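Local coordinates for topoisomerase IV subunit A (Escherichia coli, PDB 1ZVT), which helps topoisomerase IV unlink and relax DNA, its C-terminal beta-pinwheel domain probably binding the DNA and shaping which substrates are chosen, at residues Asn44-Phe49 with Cys110-Leu115; Ile62-Ala67 with Thr75-Leu80; Lys97-Ser102 with Ser162-Leu167; Gln199-Ile204 with Lys210-Pro215. All blocks are in the same frame, centred on the assembly; numbering follows the deposited sequence.

In the fold
Contacts 1 to 3 join or span the four-stranded antiparallel blades of a beta-pinwheel, which are linked by exchanged strands, while contact 4 lies in a three-stranded sheet near the end of the chain. Contacts 1 and 3 lie nearer the chain's centre and meet in one sheet, where strands 97-101 and 106-111 are neighbours. Contact 1 is a wholly buried, apolar inter-blade packing, whereas contact 3 pairs two buried leucines with a partly exposed lysine and an exposed glutamine. Contact 2, on the surface, spans the two arms of a strand exchange through a single lysine. Contact 4, about 40 Å from contact 2, centre to centre, is held by backbone hydrogen bonds inside one hairpin.

Contact 1. Residues Asn44-Phe49 with Cys110-Leu115; sequences NQPVVF and CTFNDL
Asp114 OD2 grips the turn that brings Phe112 and Leu115 up to Pro46 and Val48. It accepts the backbone N-H of Thr111 at 3.0 Å from Thr111 N, in a nearly straight bond (174°) that reaches the oxygen on its anti side, 31° out of the carboxylate plane; Thr111 OG1 adds a weak second bond. Backbone bonds from Asp114 N to Thr111 O and from Leu115 N to Phe112 O tighten the same turn. No hydrogen bond crosses to residues 44-49, and the meeting itself is apolar. The Phe112 ring, its CG anti to the backbone N (chi1 -178°), slides in beside Pro46 and Val48. Its CZ lies 3.6 Å from Pro46 O, which sits at the ring edge near the ring plane, while Pro46 CG touches CE2 at 3.9 Å. In the beta-pinwheel this is a seam between consecutive blades: strand 47-51 is an inner strand of one four-stranded sheet, and residues 110-115 run off the end of strand 106-111 in the next. Val48 bridges both hydrophobic partners. Its CG2, beside the backbone N, approaches the ring obliquely, 3.5 Å from Phe112 CZ; its CG1, anti to that N, turns instead to Leu115, meeting CD2 at 3.7 Å as the two side chains cross at about a right angle. All four touching residues are buried. Leu90 of strand 86-90 also packs on Phe112, and Leu98 and Leu125 lie against Leu115, whose carbonyl oxygen is bonded to Ser56 OG.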
loop_
_atom_site.group_PDB
_atom_site.type_symbol
_atom_site.label_atom_id
_atom_site.label_comp_id
_atom_site.label_asym_id
_atom_site.label_seq_id
_atom_site.Cartn_x
_atom_site.Cartn_y
_atom_site.Cartn_z
ATOM N N ASN A 44 0.823 23.010 1.248
ATOM C CA ASN A 44 2.076 23.080 1.995
ATOM C C ASN A 44 2.471 21.780 2.689
ATOM O O ASN A 44 3.207 21.795 3.682
ATOM C CB ASN A 44 2.055 24.249 2.999
ATOM C CG ASN A 44 0.991 24.097 4.071
ATOM O OD1 ASN A 44 0.035 23.326 3.932
ATOM N ND2 ASN A 44 1.145 24.854 5.163
ATOM N N GLN A 45 1.993 20.647 2.170
ATOM C CA GLN A 45 2.393 19.349 2.694
ATOM C C GLN A 45 2.880 18.536 1.490
ATOM O O GLN A 45 2.398 18.746 0.392
ATOM C CB GLN A 45 1.247 18.665 3.475
ATOM C CG GLN A 45 0.452 17.588 2.770
ATOM C CD GLN A 45 -0.842 17.182 3.502
ATOM O OE1 GLN A 45 -1.828 17.878 3.441
ATOM N NE2 GLN A 45 -0.818 16.049 4.189
ATOM N N PRO A 46 3.856 17.644 1.681
ATOM C CA PRO A 46 4.332 16.902 0.507
ATOM C C PRO A 46 3.357 15.791 0.073
ATOM O O PRO A 46 2.592 15.285 0.899
ATOM C CB PRO A 46 5.639 16.278 1.005
ATOM C CG PRO A 46 5.390 16.071 2.459
ATOM C CD PRO A 46 4.595 17.276 2.898
ATOM N N VAL A 47 3.396 15.448 -1.215
ATOM C CA VAL A 47 2.805 14.204 -1.702
ATOM C C VAL A 47 3.915 13.191 -1.929
ATOM O O VAL A 47 4.990 13.541 -2.394
ATOM C CB VAL A 47 1.913 14.402 -2.971
ATOM C CG1 VAL A 47 2.639 15.125 -4.114
ATOM C CG2 VAL A 47 1.304 13.033 -3.416
ATOM N N VAL A 48 3.663 11.949 -1.524
ATOM C CA VAL A 48 4.689 10.902 -1.554
ATOM C C VAL A 48 4.266 9.815 -2.546
ATOM O O VAL A 48 3.075 9.511 -2.660
ATOM C CB VAL A 48 4.882 10.316 -0.147
ATOM C CG1 VAL A 48 5.487 8.940 -0.191
ATOM C CG2 VAL A 48 5.748 11.263 0.698
ATOM N N PHE A 49 5.253 9.258 -3.252
ATOM C CA PHE A 49 5.083 8.171 -4.202
ATOM C C PHE A 49 5.984 7.032 -3.765
ATOM O O PHE A 49 7.124 7.244 -3.315
ATOM C CB PHE A 49 5.454 8.633 -5.621
ATOM C CG PHE A 49 4.597 9.763 -6.099
ATOM C CD1 PHE A 49 4.991 11.084 -5.903
ATOM C CD2 PHE A 49 3.356 9.502 -6.685
ATOM C CE1 PHE A 49 4.159 12.151 -6.304
ATOM C CE2 PHE A 49 2.515 10.568 -7.081
ATOM C CZ PHE A 49 2.934 11.888 -6.886
ATOM N N CYS A 110 5.869 2.460 10.236
ATOM C CA CYS A 110 6.638 3.710 10.189
ATOM C C CYS A 110 5.674 4.888 10.207
ATOM O O CYS A 110 4.474 4.690 10.386
ATOM C CB CYS A 110 7.562 3.784 8.966
ATOM S SG CYS A 110 6.746 3.828 7.331
ATOM N N THR A 111 6.202 6.107 10.094
ATOM C CA THR A 111 5.343 7.274 9.922
ATOM C C THR A 111 5.497 7.817 8.497
ATOM O O THR A 111 6.462 7.497 7.800
ATOM C CB THR A 111 5.684 8.415 10.905
ATOM O OG1 THR A 111 7.022 8.862 10.665
ATOM C CG2 THR A 111 5.512 7.962 12.382
ATOM N N PHE A 112 4.552 8.655 8.092
ATOM C CA PHE A 112 4.592 9.301 6.763
ATOM C C PHE A 112 5.901 10.064 6.572
ATOM O O PHE A 112 6.494 10.060 5.473
ATOM C CB PHE A 112 3.384 10.234 6.623
ATOM C CG PHE A 112 3.277 10.916 5.275
ATOM C CD1 PHE A 112 2.794 10.236 4.166
ATOM C CD2 PHE A 112 3.644 12.254 5.126
ATOM C CE1 PHE A 112 2.682 10.877 2.906
ATOM C CE2 PHE A 112 3.552 12.905 3.859
ATOM C CZ PHE A 112 3.063 12.201 2.753
ATOM N N ASN A 113 6.366 10.717 7.633
ATOM C CA ASN A 113 7.623 11.450 7.569
ATOM C C ASN A 113 8.789 10.592 7.075
ATOM O O ASN A 113 9.652 11.086 6.356
ATOM C CB ASN A 113 7.966 12.083 8.916
ATOM C CG ASN A 113 9.103 13.061 8.798
ATOM O OD1 ASN A 113 10.145 12.894 9.427
ATOM N ND2 ASN A 113 8.936 14.047 7.936
ATOM N N ASP A 114 8.792 9.303 7.432
ATOM C CA ASP A 114 9.845 8.383 7.022
ATOM C C ASP A 114 9.870 8.154 5.531
ATOM O O ASP A 114 10.887 7.746 5.004
ATOM C CB ASP A 114 9.682 7.033 7.712
ATOM C CG ASP A 114 9.938 7.125 9.203
ATOM O OD1 ASP A 114 10.895 7.836 9.595
ATOM O OD2 ASP A 114 9.199 6.488 9.969
ATOM N N LEU A 115 8.748 8.417 4.866
ATOM C CA LEU A 115 8.683 8.278 3.401
ATOM C C LEU A 115 9.140 9.542 2.671
ATOM O O LEU A 115 9.389 9.501 1.474
ATOM C CB LEU A 115 7.260 7.940 2.965
ATOM C CG LEU A 115 6.841 6.472 3.051
ATOM C CD1 LEU A 115 6.798 6.024 4.473
ATOM C CD2 LEU A 115 5.468 6.322 2.443
#

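Contact 2. Residues Ile62-Ala67 with Thr75-Leu80; sequences ITLPSA and TGKLTL
Lys77 reaches across to Thr63 and Leu64, spanning the two arms of a beta-pinwheel strand exchange: residues 62-67 leave strand 55-59 of one blade for strand 72-73 in the preceding sheet, and residues 75-80 lead back toward strand 86-90. The touching atom on the lysine is its last methylene. CE lies 3.3 Å from Thr63 OG1 and 3.4 Å from Thr63 O, so two oxygens of one residue face the carbon next to the ammonium group. On its flank Leu64 CD2 approaches CE at 4.0 Å, the only apolar side chain of 62-67 to do so. The bends that steer the chain here are at chi2 (-132°) and at chi4 (-27°). Beyond this first shell, the ammonium itself is held by a salt bridge from Lys77 NZ to Glu72 OE2, and Thr63 OG1 is hydrogen-bonded to Asp60 O. An alanine at Lys77 would remove the bridging methylenes, is likely to leave Glu72 without its positive mate, and would probably uncover this side of Thr63 and Leu64. Leu64 in turn packs on Ile59 of strand 55-59 and on Val14 and Ser16 of strand 13-18, while Lys77 NZ stands 3.6 Å from Thr63 O.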
loop_
_atom_site.group_PDB
_atom_site.type_symbol
_atom_site.label_atom_id
_atom_site.label_comp_id
_atom_site.label_asym_id
_atom_site.label_seq_id
_atom_site.Cartn_x
_atom_site.Cartn_y
_atom_site.Cartn_z
ATOM N N ILE A 62 3.261 22.528 -5.076
ATOM C CA ILE A 62 3.334 23.821 -5.792
ATOM C C ILE A 62 4.106 23.725 -7.118
ATOM O O ILE A 62 4.005 24.625 -7.987
ATOM C CB ILE A 62 3.865 24.969 -4.898
ATOM C CG1 ILE A 62 5.251 24.655 -4.357
ATOM C CG2 ILE A 62 2.884 25.212 -3.739
ATOM C CD1 ILE A 62 6.387 25.009 -5.251
ATOM N N THR A 63 4.863 22.637 -7.268
ATOM C CA THR A 63 5.665 22.407 -8.473
ATOM C C THR A 63 4.888 21.614 -9.538
ATOM O O THR A 63 5.414 21.347 -10.624
ATOM C CB THR A 63 6.953 21.628 -8.139
ATOM O OG1 THR A 63 6.617 20.303 -7.710
ATOM C CG2 THR A 63 7.778 22.313 -7.057
ATOM N N LEU A 64 3.649 21.228 -9.232
ATOM C CA LEU A 64 2.861 20.401 -10.155
ATOM C C LEU A 64 1.879 21.262 -10.960
ATOM O O LEU A 64 1.424 22.304 -10.461
ATOM C CB LEU A 64 2.106 19.306 -9.385
ATOM C CG LEU A 64 2.984 18.271 -8.689
ATOM C CD1 LEU A 64 2.113 17.292 -7.909
ATOM C CD2 LEU A 64 3.859 17.546 -9.703
ATOM N N PRO A 65 1.531 20.825 -12.188
ATOM C CA PRO A 65 0.561 21.550 -13.014
ATOM C C PRO A 65 -0.864 21.435 -12.457
ATOM O O PRO A 65 -1.153 20.531 -11.668
ATOM C CB PRO A 65 0.686 20.864 -14.384
ATOM C CG PRO A 65 1.140 19.473 -14.067
ATOM C CD PRO A 65 2.036 19.609 -12.853
ATOM N N SER A 66 -1.745 22.348 -12.865
ATOM C CA SER A 66 -3.116 22.355 -12.352
ATOM C C SER A 66 -4.024 21.333 -13.043
ATOM O O SER A 66 -3.583 20.587 -13.911
ATOM C CB SER A 66 -3.714 23.759 -12.498
ATOM O OG SER A 66 -4.161 23.956 -13.826
ATOM N N ALA A 67 -5.311 21.346 -12.677
ATOM C CA ALA A 67 -6.290 20.377 -13.202
ATOM C C ALA A 67 -6.423 20.437 -14.715
ATOM O O ALA A 67 -6.618 19.420 -15.368
ATOM C CB ALA A 67 -7.651 20.601 -12.556
ATOM N N THR A 75 8.374 10.762 -14.443
ATOM C CA THR A 75 9.777 10.565 -14.840
ATOM C C THR A 75 10.529 11.883 -15.020
ATOM O O THR A 75 11.764 11.890 -14.983
ATOM C CB THR A 75 9.904 9.731 -16.117
ATOM O OG1 THR A 75 9.077 10.308 -17.128
ATOM C CG2 THR A 75 9.478 8.283 -15.868
ATOM N N GLY A 76 9.802 12.991 -15.211
ATOM C CA GLY A 76 10.416 14.323 -15.292
ATOM C C GLY A 76 10.747 14.903 -13.923
ATOM O O GLY A 76 11.422 15.940 -13.822
ATOM N N LYS A 77 10.272 14.243 -12.867
ATOM C CA LYS A 77 10.449 14.750 -11.517
ATOM C C LYS A 77 11.212 13.793 -10.623
ATOM O O LYS A 77 11.805 14.227 -9.642
ATOM C CB LYS A 77 9.097 15.116 -10.857
ATOM C CG LYS A 77 8.586 16.522 -11.234
ATOM C CD LYS A 77 8.140 17.342 -10.021
ATOM C CE LYS A 77 7.625 18.735 -10.410
ATOM N NZ LYS A 77 8.174 19.325 -11.692
ATOM N N LEU A 78 11.185 12.503 -10.964
ATOM C CA LEU A 78 11.793 11.446 -10.128
ATOM C C LEU A 78 12.734 10.605 -10.935
ATOM O O LEU A 78 12.475 10.339 -12.117
ATOM C CB LEU A 78 10.706 10.513 -9.566
ATOM C CG LEU A 78 9.458 11.142 -8.954
ATOM C CD1 LEU A 78 8.465 10.017 -8.538
ATOM C CD2 LEU A 78 9.843 12.015 -7.756
ATOM N N THR A 79 13.813 10.171 -10.283
ATOM C CA THR A 79 14.800 9.289 -10.907
ATOM C C THR A 79 14.421 7.874 -10.530
ATOM O O THR A 79 14.757 7.404 -9.440
ATOM C CB THR A 79 16.202 9.553 -10.386
ATOM O OG1 THR A 79 16.526 10.935 -10.577
ATOM C CG2 THR A 79 17.212 8.676 -11.138
ATOM N N LEU A 80 13.668 7.221 -11.403
ATOM C CA LEU A 80 13.224 5.858 -11.144
ATOM C C LEU A 80 14.275 4.853 -11.592
ATOM O O LEU A 80 14.947 5.076 -12.608
ATOM C CB LEU A 80 11.890 5.598 -11.841
ATOM C CG LEU A 80 10.714 6.514 -11.468
ATOM C CD1 LEU A 80 9.478 6.187 -12.296
ATOM C CD2 LEU A 80 10.394 6.434 -9.982
#

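Contact 3. Residues Lys97-Ser102 with Ser162-Leu167; sequences KLLMAS and SDLPQL
A blade-to-blade junction of the beta-pinwheel is closed here: strand 97-101 is an inner strand of one four-stranded sheet, and residues 162-167 belong to the crossing that leaves strand 155-160 of the next blade to deliver strand 173-174 back into the first sheet. The buried part is a leucine pair. Leu99 CD1 and Leu164 CD2 stand 3.3 Å apart, tighter than usual van der Waals contact, and the two side chains cross at about a right angle. Each extends its CG anti to the backbone N (chi1 169° in Leu99, -171° in Leu164), which brings the two methyl ends together between the strand and the crossing. Leu193 and Val195 of strand 190-196 also pack on Leu99, so the sheet of strand 155-160 meets Leu99 through a strand as well as through the crossing. Toward the solvent, Lys97, bent at chi2, lays its CE against the amide of Gln166, 3.4 Å from OE1 and 3.6 Å from NE2. Lys97 NZ is 3.6 Å from Gln166 OE1, and no hydrogen bond forms between the two segments. The junction therefore relies on close methyl packing inside, with the polar pair contributing mainly van der Waals contact and probably a mild attraction between the amide oxygen and the charged end of the lysine.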
loop_
_atom_site.group_PDB
_atom_site.type_symbol
_atom_site.label_atom_id
_atom_site.label_comp_id
_atom_site.label_asym_id
_atom_site.label_seq_id
_atom_site.Cartn_x
_atom_site.Cartn_y
_atom_site.Cartn_z
ATOM N N LYS A 97 0.853 7.008 11.246
ATOM C CA LYS A 97 1.431 5.661 11.149
ATOM C C LYS A 97 0.977 4.901 9.915
ATOM O O LYS A 97 -0.195 4.983 9.520
ATOM C CB LYS A 97 1.106 4.849 12.404
ATOM C CG LYS A 97 1.753 5.405 13.687
ATOM C CD LYS A 97 3.174 4.882 13.860
ATOM C CE LYS A 97 3.902 5.535 15.033
ATOM N NZ LYS A 97 3.402 5.062 16.367
ATOM N N LEU A 98 1.911 4.139 9.334
ATOM C CA LEU A 98 1.668 3.374 8.109
ATOM C C LEU A 98 2.253 2.001 8.278
ATOM O O LEU A 98 3.231 1.825 9.019
ATOM C CB LEU A 98 2.397 4.023 6.924
ATOM C CG LEU A 98 2.192 5.508 6.667
ATOM C CD1 LEU A 98 3.145 5.982 5.585
ATOM C CD2 LEU A 98 0.742 5.706 6.226
ATOM N N LEU A 99 1.671 1.030 7.590
ATOM C CA LEU A 99 2.264 -0.306 7.529
ATOM C C LEU A 99 2.918 -0.494 6.161
ATOM O O LEU A 99 2.227 -0.444 5.136
ATOM C CB LEU A 99 1.178 -1.371 7.753
ATOM C CG LEU A 99 1.504 -2.842 7.491
ATOM C CD1 LEU A 99 2.636 -3.293 8.420
ATOM C CD2 LEU A 99 0.262 -3.713 7.701
ATOM N N MET A 100 4.224 -0.773 6.161
ATOM C CA MET A 100 4.989 -1.055 4.940
ATOM C C MET A 100 5.358 -2.524 4.934
ATOM O O MET A 100 5.714 -3.074 5.979
ATOM C CB MET A 100 6.287 -0.236 4.908
ATOM C CG MET A 100 6.101 1.272 4.823
ATOM S SD MET A 100 5.162 1.822 3.364
ATOM C CE MET A 100 5.977 1.017 2.018
ATOM N N ALA A 101 5.278 -3.171 3.770
ATOM C CA ALA A 101 5.556 -4.602 3.711
ATOM C C ALA A 101 5.893 -5.055 2.310
ATOM O O ALA A 101 5.571 -4.374 1.311
ATOM C CB ALA A 101 4.355 -5.402 4.255
ATOM N N SER A 102 6.552 -6.209 2.237
ATOM C CA SER A 102 6.791 -6.871 0.954
ATOM C C SER A 102 6.020 -8.190 0.888
ATOM O O SER A 102 5.625 -8.775 1.918
ATOM C CB SER A 102 8.287 -7.149 0.778
ATOM O OG SER A 102 8.692 -8.170 1.679
ATOM N N SER A 162 0.287 -3.409 16.628
ATOM C CA SER A 162 1.313 -2.977 17.605
ATOM C C SER A 162 2.418 -4.008 17.829
ATOM O O SER A 162 3.491 -3.656 18.311
ATOM C CB SER A 162 0.668 -2.616 18.950
ATOM O OG SER A 162 -0.123 -3.688 19.438
ATOM N N ASP A 163 2.157 -5.276 17.510
ATOM C CA ASP A 163 3.161 -6.344 17.619
ATOM C C ASP A 163 4.297 -6.224 16.598
ATOM O O ASP A 163 5.384 -6.786 16.799
ATOM C CB ASP A 163 2.512 -7.727 17.470
ATOM C CG ASP A 163 1.843 -8.214 18.743
ATOM O OD1 ASP A 163 1.827 -7.456 19.743
ATOM O OD2 ASP A 163 1.335 -9.364 18.726
ATOM N N LEU A 164 4.057 -5.496 15.513
ATOM C CA LEU A 164 5.062 -5.325 14.489
ATOM C C LEU A 164 5.968 -4.124 14.801
ATOM O O LEU A 164 5.479 -2.980 14.899
ATOM C CB LEU A 164 4.377 -5.131 13.131
ATOM C CG LEU A 164 5.301 -5.139 11.912
ATOM C CD1 LEU A 164 6.032 -6.458 11.742
ATOM C CD2 LEU A 164 4.476 -4.848 10.693
ATOM N N PRO A 165 7.283 -4.367 14.979
ATOM C CA PRO A 165 8.191 -3.281 15.351
ATOM C C PRO A 165 8.196 -2.124 14.366
ATOM O O PRO A 165 8.055 -2.317 13.148
ATOM C CB PRO A 165 9.569 -3.967 15.391
ATOM C CG PRO A 165 9.268 -5.392 15.733
ATOM C CD PRO A 165 7.997 -5.663 14.921
ATOM N N GLN A 166 8.343 -0.921 14.920
ATOM C CA GLN A 166 8.479 0.296 14.138
ATOM C C GLN A 166 9.918 0.488 13.655
ATOM O O GLN A 166 10.859 0.330 14.423
ATOM C CB GLN A 166 7.995 1.504 14.955
ATOM C CG GLN A 166 8.086 2.830 14.210
ATOM C CD GLN A 166 7.344 3.969 14.887
ATOM O OE1 GLN A 166 6.714 3.792 15.930
ATOM N NE2 GLN A 166 7.400 5.151 14.276
ATOM N N LEU A 167 10.075 0.805 12.376
ATOM C CA LEU A 167 11.372 1.089 11.759
ATOM C C LEU A 167 11.236 2.300 10.844
ATOM O O LEU A 167 10.114 2.710 10.518
ATOM C CB LEU A 167 11.858 -0.115 10.936
ATOM C CG LEU A 167 12.207 -1.409 11.679
ATOM C CD1 LEU A 167 12.492 -2.504 10.662
ATOM C CD2 LEU A 167 13.398 -1.237 12.675
#

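Contact 4. Residues Gln199-Ile204 with Lys210-Pro215; sequences QSTLTI and KIKLRP
Leu202 and Leu213 exchange a pair of backbone hydrogen bonds, the shorter running 2.7 Å from Leu213 N to Leu202 O and the return one 3.0 Å from Leu202 N to Leu213 O. Ile204 and Ile211 form a second such pair, with Ile204 N to Ile211 O at 2.8 Å and Ile211 N to Ile204 O at 2.9 Å. Between them, Thr203 and Lys212 are a non-hydrogen-bonded pair. CA-H...O contacts, such as Thr203 CA to Ile211 O, fill in the ladder. On the face carrying Leu202, Ile204, Ile211 and Leu213, Ile204 CD1 meets Leu213 CD1 at 3.9 Å; Leu148 and Ile150 of strand 146-151 lie against Leu202 and Ile204 respectively, tying the hairpin to the preceding blade. The opposite face carries Thr203 and the more exposed Lys212. Thr201 lies beside the place where strand 209-213 gives way to helix 215-219. Its CG2, anti to the backbone N (chi1 -64° for OG1), rests 3.8 Å from Lys212 CE, and its OG1 lies 3.7 Å from Pro215 CD. A glycine in place of Thr201 would probably leave Lys212 CE without its methyl neighbour and open a gap beside Pro215, the first residue of the helix. Pro215 CD also packs 3.4 Å from Ser200 O, and Arg214, at the N-cap position, forms a salt bridge with Glu217. With strand axes at 173°, this is an antiparallel beta hairpin; strand 240-244 pairs with the other edge of 201-206, giving a three-stranded sheet consistent with the last blade of the pinwheel.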
loop_
_atom_site.group_PDB
_atom_site.type_symbol
_atom_site.label_atom_id
_atom_site.label_comp_id
_atom_site.label_asym_id
_atom_site.label_seq_id
_atom_site.Cartn_x
_atom_site.Cartn_y
_atom_site.Cartn_z
ATOM N N GLN A 199 -13.701 -5.329 15.385
ATOM C CA GLN A 199 -14.972 -6.013 15.139
ATOM C C GLN A 199 -15.329 -6.077 13.647
ATOM O O GLN A 199 -16.506 -6.069 13.265
ATOM C CB GLN A 199 -16.110 -5.382 15.968
ATOM C CG GLN A 199 -16.035 -5.702 17.481
ATOM C CD GLN A 199 -16.100 -7.213 17.787
ATOM O OE1 GLN A 199 -17.140 -7.849 17.611
ATOM N NE2 GLN A 199 -14.982 -7.783 18.251
ATOM N N SER A 200 -14.306 -6.154 12.797
ATOM C CA SER A 200 -14.539 -6.262 11.357
ATOM C C SER A 200 -15.027 -7.635 10.892
ATOM O O SER A 200 -14.738 -8.676 11.521
ATOM C CB SER A 200 -13.259 -5.905 10.591
ATOM O OG SER A 200 -12.807 -4.616 10.947
ATOM N N THR A 201 -15.741 -7.628 9.764
ATOM C CA THR A 201 -16.155 -8.838 9.058
ATOM C C THR A 201 -15.555 -8.752 7.666
ATOM O O THR A 201 -15.531 -7.674 7.090
ATOM C CB THR A 201 -17.696 -8.935 8.951
ATOM O OG1 THR A 201 -18.253 -9.058 10.267
ATOM C CG2 THR A 201 -18.137 -10.106 8.093
ATOM N N LEU A 202 -15.021 -9.878 7.185
ATOM C CA LEU A 202 -14.487 -10.021 5.826
ATOM C C LEU A 202 -15.313 -11.044 5.070
ATOM O O LEU A 202 -15.559 -12.158 5.563
ATOM C CB LEU A 202 -13.029 -10.499 5.853
ATOM C CG LEU A 202 -11.984 -9.382 5.945
ATOM C CD1 LEU A 202 -11.753 -8.961 7.369
ATOM C CD2 LEU A 202 -10.707 -9.886 5.343
ATOM N N THR A 203 -15.718 -10.685 3.861
ATOM C CA THR A 203 -16.374 -11.630 2.984
ATOM C C THR A 203 -15.440 -11.791 1.800
ATOM O O THR A 203 -15.080 -10.811 1.178
ATOM C CB THR A 203 -17.740 -11.111 2.525
ATOM O OG1 THR A 203 -18.579 -10.911 3.680
ATOM C CG2 THR A 203 -18.406 -12.087 1.595
ATOM N N ILE A 204 -15.044 -13.026 1.522
ATOM C CA ILE A 204 -14.013 -13.297 0.518
ATOM C C ILE A 204 -14.609 -14.208 -0.534
ATOM O O ILE A 204 -15.215 -15.233 -0.192
ATOM C CB ILE A 204 -12.764 -13.963 1.185
ATOM C CG1 ILE A 204 -12.195 -13.076 2.301
ATOM C CG2 ILE A 204 -11.685 -14.303 0.154
ATOM C CD1 ILE A 204 -11.037 -13.695 3.080
ATOM N N LYS A 210 -17.821 -18.529 -1.673
ATOM C CA LYS A 210 -17.886 -17.379 -0.782
ATOM C C LYS A 210 -17.581 -17.839 0.637
ATOM O O LYS A 210 -18.083 -18.878 1.059
ATOM C CB LYS A 210 -19.325 -16.818 -0.821
ATOM C CG LYS A 210 -19.496 -15.465 -0.183
ATOM C CD LYS A 210 -20.795 -15.379 0.592
ATOM C CE LYS A 210 -22.017 -15.090 -0.284
ATOM N NZ LYS A 210 -22.471 -13.660 -0.149
ATOM N N ILE A 211 -16.741 -17.108 1.373
ATOM C CA ILE A 211 -16.668 -17.330 2.820
ATOM C C ILE A 211 -16.831 -16.024 3.557
ATOM O O ILE A 211 -16.335 -14.989 3.121
ATOM C CB ILE A 211 -15.392 -18.075 3.335
ATOM C CG1 ILE A 211 -14.106 -17.336 2.954
ATOM C CG2 ILE A 211 -15.352 -19.523 2.842
ATOM C CD1 ILE A 211 -12.941 -17.585 3.941
ATOM N N LYS A 212 -17.550 -16.084 4.669
ATOM C CA LYS A 212 -17.810 -14.916 5.485
ATOM C C LYS A 212 -17.126 -15.143 6.838
ATOM O O LYS A 212 -17.360 -16.163 7.507
ATOM C CB LYS A 212 -19.320 -14.691 5.639
ATOM C CG LYS A 212 -19.661 -13.398 6.380
ATOM C CD LYS A 212 -21.154 -13.082 6.373
ATOM C CE LYS A 212 -21.317 -11.623 6.787
ATOM N NZ LYS A 212 -22.574 -11.310 7.547
ATOM N N LEU A 213 -16.239 -14.228 7.212
ATOM C CA LEU A 213 -15.484 -14.353 8.444
ATOM C C LEU A 213 -15.856 -13.205 9.348
ATOM O O LEU A 213 -15.369 -12.096 9.169
ATOM C CB LEU A 213 -13.978 -14.337 8.152
ATOM C CG LEU A 213 -13.559 -15.364 7.106
ATOM C CD1 LEU A 213 -12.160 -15.069 6.587
ATOM C CD2 LEU A 213 -13.659 -16.771 7.694
ATOM N N ARG A 214 -16.741 -13.464 10.305
ATOM C CA ARG A 214 -17.059 -12.456 11.309
ATOM C C ARG A 214 -15.958 -12.446 12.369
ATOM O O ARG A 214 -15.068 -13.301 12.333
ATOM C CB ARG A 214 -18.411 -12.746 11.977
ATOM C CG ARG A 214 -19.589 -12.874 11.016
ATOM C CD ARG A 214 -20.727 -13.602 11.727
ATOM N NE ARG A 214 -20.245 -14.857 12.312
ATOM C CZ ARG A 214 -20.969 -15.685 13.064
ATOM N NH1 ARG A 214 -22.242 -15.413 13.341
ATOM N NH2 ARG A 214 -20.409 -16.792 13.545
ATOM N N PRO A 215 -16.023 -11.506 13.335
ATOM C CA PRO A 215 -15.032 -11.498 14.417
ATOM C C PRO A 215 -14.814 -12.876 15.047
ATOM O O PRO A 215 -13.667 -13.239 15.338
ATOM C CB PRO A 215 -15.628 -10.521 15.427
ATOM C CG PRO A 215 -16.401 -9.580 14.579
ATOM C CD PRO A 215 -16.983 -10.397 13.475
#